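Local coordinates for abhydrolase domain-containing protein (Exiguobacterium antarcticum, PDB 5H3H) that probably hydrolyses esters as an alpha/beta-hydrolase-fold esterase, with perhydrolase activity likely, and binds ethaneperoxoic acid in its pocket, at residues B[163-168]-B[250-255]. Residues are numbered along the deposited sequence; the frame is centred on the assembly and turned at random.
Sequences IFFAKE and MFLDER
Asp253, ending helix 250-253, carries the polar half of this contact. Its CG stands anti to the carbonyl carbon (chi1 -80°), so the carboxylate reaches the turn after helix 153-164. OD2 presents its syn lone pair to Ala166 N at 2.8 Å, nearly straight (173°), and also accepts from Gly247 N. OD1 is met from above the carboxylate plane by Lys167 N at 3.2 Å and bonds His169 NE2. A short carboxylate, each oxygen able to accept more than one hydrogen bond, suits a spot where two successive backbone N-H groups converge. Lys167 CB lies 3.8 Å from Asp253 OD1; the chain bends at chi3, CE passes 3.2 Å from Asp253 O, and NZ donates a 2.7 Å hydrogen bond to that oxygen, in the carbonyl plane, a span suiting long, flexible lysine. The broad Phe165 ring offers CE1 and CZ, each at 3.7 Å, to branched Leu252's CD1, while the Phe164 edge fits against Phe251, CE1 to CE2 at 3.9 Å, in apolar packing. Phe164 also lines the ethaneperoxoic acid pocket, edge-to-face with His248 of a likely catalytic triad. The contact joins the end of helix 153-164 to helix 250-253, which packs against helix 255-267, strand 239-243 and helix 38-46.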
ATOM      1  N   ILE B 163      -4.032  11.278 -34.629  1.00 28.41           N
ATOM      2  CA  ILE B 163      -2.777  10.692 -34.151  1.00 32.10           C
ATOM      3  C   ILE B 163      -3.024   9.432 -33.262  1.00 28.80           C
ATOM      4  O   ILE B 163      -2.101   8.831 -32.794  1.00 27.10           O
ATOM      5  CB  ILE B 163      -1.941  11.846 -33.485  1.00 36.26           C
ATOM      6  CG1 ILE B 163      -0.496  11.736 -33.910  1.00 45.76           C
ATOM      7  CG2 ILE B 163      -2.141  12.005 -31.976  1.00 34.62           C
ATOM      8  CD1 ILE B 163       0.507  12.654 -33.220  1.00 47.85           C
ATOM      9  N   PHE B 164      -4.282   9.012 -33.106  1.00 27.97           N
ATOM     10  CA  PHE B 164      -4.729   7.991 -32.125  1.00 24.39           C
ATOM     11  C   PHE B 164      -4.702   6.606 -32.731  1.00 23.26           C
ATOM     12  O   PHE B 164      -4.438   5.638 -32.031  1.00 19.43           O
ATOM     13  CB  PHE B 164      -6.152   8.347 -31.671  1.00 26.99           C
ATOM     14  CG  PHE B 164      -6.568   7.750 -30.350  1.00 25.46           C
ATOM     15  CD1 PHE B 164      -6.927   6.436 -30.264  1.00 22.11           C
ATOM     16  CD2 PHE B 164      -6.615   8.529 -29.204  1.00 24.61           C
ATOM     17  CE1 PHE B 164      -7.307   5.904 -29.032  1.00 21.32           C
ATOM     18  CE2 PHE B 164      -7.025   8.006 -27.989  1.00 24.03           C
ATOM     19  CZ  PHE B 164      -7.367   6.710 -27.915  1.00 22.72           C
ATOM     20  N   PHE B 165      -4.927   6.493 -34.043  1.00 23.77           N
ATOM     21  CA  PHE B 165      -5.131   5.199 -34.693  1.00 26.61           C
ATOM     22  C   PHE B 165      -4.139   5.072 -35.815  1.00 26.97           C
ATOM     23  O   PHE B 165      -3.823   6.043 -36.471  1.00 24.87           O
ATOM     24  CB  PHE B 165      -6.554   5.055 -35.229  1.00 25.30           C
ATOM     25  CG  PHE B 165      -7.613   5.071 -34.167  1.00 27.25           C
ATOM     26  CD1 PHE B 165      -7.734   4.011 -33.286  1.00 24.87           C
ATOM     27  CD2 PHE B 165      -8.468   6.174 -34.027  1.00 24.95           C
ATOM     28  CE1 PHE B 165      -8.713   4.029 -32.267  1.00 25.36           C
ATOM     29  CE2 PHE B 165      -9.434   6.196 -33.017  1.00 28.01           C
ATOM     30  CZ  PHE B 165      -9.553   5.119 -32.141  1.00 24.01           C
ATOM     31  N   ALA B 166      -3.639   3.869 -36.017  1.00 29.75           N
ATOM     32  CA  ALA B 166      -2.711   3.630 -37.128  1.00 33.74           C
ATOM     33  C   ALA B 166      -3.472   3.466 -38.447  1.00 34.13           C
ATOM     34  O   ALA B 166      -2.941   3.764 -39.509  1.00 33.38           O
ATOM     35  CB  ALA B 166      -1.855   2.408 -36.840  1.00 34.05           C
ATOM     36  N   LYS B 167      -4.697   2.954 -38.378  1.00 33.03           N
ATOM     37  CA  LYS B 167      -5.519   2.721 -39.565  1.00 32.50           C
ATOM     38  C   LYS B 167      -6.645   3.734 -39.667  1.00 28.09           C
ATOM     39  O   LYS B 167      -7.094   4.309 -38.646  1.00 28.17           O
ATOM     40  CB  LYS B 167      -6.045   1.286 -39.556  1.00 32.48           C
ATOM     41  CG  LYS B 167      -5.002   0.326 -40.072  1.00 32.88           C
ATOM     42  CD  LYS B 167      -5.489  -1.087 -40.023  1.00 34.58           C
ATOM     43  CE  LYS B 167      -5.107  -1.755 -38.716  1.00 35.79           C
ATOM     44  NZ  LYS B 167      -5.632  -3.150 -38.669  1.00 33.05           N
ATOM     45  N   GLU B 168      -7.074   3.995 -40.903  1.00 29.28           N
ATOM     46  CA  GLU B 168      -8.260   4.793 -41.118  1.00 29.83           C
ATOM     47  C   GLU B 168      -9.493   3.911 -40.899  1.00 27.06           C
ATOM     48  O   GLU B 168      -9.768   3.047 -41.666  1.00 26.43           O
ATOM     49  CB  GLU B 168      -8.284   5.427 -42.500  1.00 37.18           C
ATOM     50  CG  GLU B 168      -7.640   6.817 -42.542  1.00 44.73           C
ATOM     51  CD  GLU B 168      -7.749   7.455 -43.928  1.00 52.83           C
ATOM     52  OE1 GLU B 168      -6.726   7.988 -44.455  1.00 50.93           O
ATOM     53  OE2 GLU B 168      -8.866   7.384 -44.498  1.00 55.79           O
ATOM     54  N   MET B 250      -5.202   0.419 -29.965  1.00 22.64           N
ATOM     55  CA  MET B 250      -5.207  -0.981 -30.388  1.00 23.87           C
ATOM     56  C   MET B 250      -6.545  -1.659 -30.301  1.00 23.04           C
ATOM     57  O   MET B 250      -6.801  -2.658 -30.979  1.00 20.97           O
ATOM     58  CB  MET B 250      -4.166  -1.819 -29.700  1.00 28.56           C
ATOM     59  CG  MET B 250      -4.064  -1.779 -28.205  1.00 35.57           C
ATOM     60  SD  MET B 250      -2.311  -2.005 -27.675  1.00 31.54           S
ATOM     61  CE  MET B 250      -2.522  -0.790 -26.402  1.00 31.98           C
ATOM     62  N   PHE B 251      -7.387  -1.147 -29.411  1.00 22.33           N
ATOM     63  CA  PHE B 251      -8.696  -1.766 -29.175  1.00 22.21           C
ATOM     64  C   PHE B 251      -9.602  -1.722 -30.413  1.00 25.36           C
ATOM     65  O   PHE B 251     -10.571  -2.483 -30.475  1.00 31.65           O
ATOM     66  CB  PHE B 251      -9.331  -1.164 -27.942  1.00 20.95           C
ATOM     67  CG  PHE B 251      -9.549   0.304 -28.041  1.00 20.44           C
ATOM     68  CD1 PHE B 251     -10.699   0.805 -28.623  1.00 21.89           C
ATOM     69  CD2 PHE B 251      -8.622   1.182 -27.502  1.00 21.87           C
ATOM     70  CE1 PHE B 251     -10.922   2.192 -28.741  1.00 20.84           C
ATOM     71  CE2 PHE B 251      -8.827   2.550 -27.623  1.00 19.48           C
ATOM     72  CZ  PHE B 251      -9.987   3.045 -28.200  1.00 20.28           C
ATOM     73  N   LEU B 252      -9.278  -0.868 -31.399  1.00 24.33           N
ATOM     74  CA  LEU B 252      -9.833  -0.908 -32.735  1.00 23.87           C
ATOM     75  C   LEU B 252      -8.842  -1.257 -33.865  1.00 23.95           C
ATOM     76  O   LEU B 252      -9.239  -1.887 -34.842  1.00 28.97           O
ATOM     77  CB  LEU B 252     -10.432   0.453 -33.066  1.00 25.61           C
ATOM     78  CG  LEU B 252     -11.509   1.053 -32.184  1.00 25.83           C
ATOM     79  CD1 LEU B 252     -11.937   2.367 -32.825  1.00 28.14           C
ATOM     80  CD2 LEU B 252     -12.691   0.117 -32.013  1.00 26.08           C
ATOM     81  N   ASP B 253      -7.587  -0.801 -33.791  1.00 25.57           N
ATOM     82  CA  ASP B 253      -6.596  -1.121 -34.828  1.00 26.94           C
ATOM     83  C   ASP B 253      -6.416  -2.665 -34.976  1.00 25.83           C
ATOM     84  O   ASP B 253      -6.328  -3.150 -36.111  1.00 27.37           O
ATOM     85  CB  ASP B 253      -5.208  -0.472 -34.545  1.00 26.81           C
ATOM     86  CG  ASP B 253      -5.110   1.011 -34.926  1.00 29.33           C
ATOM     87  OD1 ASP B 253      -5.862   1.522 -35.770  1.00 31.18           O
ATOM     88  OD2 ASP B 253      -4.193   1.675 -34.415  1.00 28.69           O
ATOM     89  N   GLU B 254      -6.387  -3.398 -33.849  1.00 25.32           N
ATOM     90  CA  GLU B 254      -6.270  -4.874 -33.793  1.00 26.51           C
ATOM     91  C   GLU B 254      -7.282  -5.408 -32.805  1.00 25.43           C
ATOM     92  O   GLU B 254      -6.973  -6.118 -31.868  1.00 25.55           O
ATOM     93  CB  GLU B 254      -4.834  -5.359 -33.423  1.00 28.92           C
ATOM     94  CG  GLU B 254      -3.790  -5.204 -34.567  1.00 30.70           C
ATOM     95  CD  GLU B 254      -2.325  -5.602 -34.209  1.00 29.74           C
ATOM     96  OE1 GLU B 254      -1.474  -4.684 -33.917  1.00 30.53           O
ATOM     97  OE2 GLU B 254      -2.016  -6.819 -34.201  1.00 31.86           O
ATOM     98  N   ARG B 255      -8.523  -5.045 -33.064  1.00 25.90           N
ATOM     99  CA  ARG B 255      -9.611  -5.381 -32.207  1.00 28.50           C
ATOM    100  C   ARG B 255      -9.607  -6.819 -31.713  1.00 24.86           C
ATOM    101  O   ARG B 255      -9.662  -7.069 -30.509  1.00 25.24           O
ATOM    102  CB  ARG B 255     -10.948  -5.087 -32.881  1.00 30.80           C
ATOM    103  CG  ARG B 255     -12.062  -5.109 -31.825  1.00 34.81           C
ATOM    104  CD  ARG B 255     -13.394  -5.729 -32.170  1.00 39.67           C
ATOM    105  NE  ARG B 255     -13.311  -6.985 -32.917  1.00 41.88           N
ATOM    106  CZ  ARG B 255     -13.352  -7.031 -34.233  1.00 38.32           C
ATOM    107  NH1 ARG B 255     -13.428  -5.901 -34.926  1.00 40.51           N
ATOM    108  NH2 ARG B 255     -13.251  -8.194 -34.859  1.00 37.13           N
TER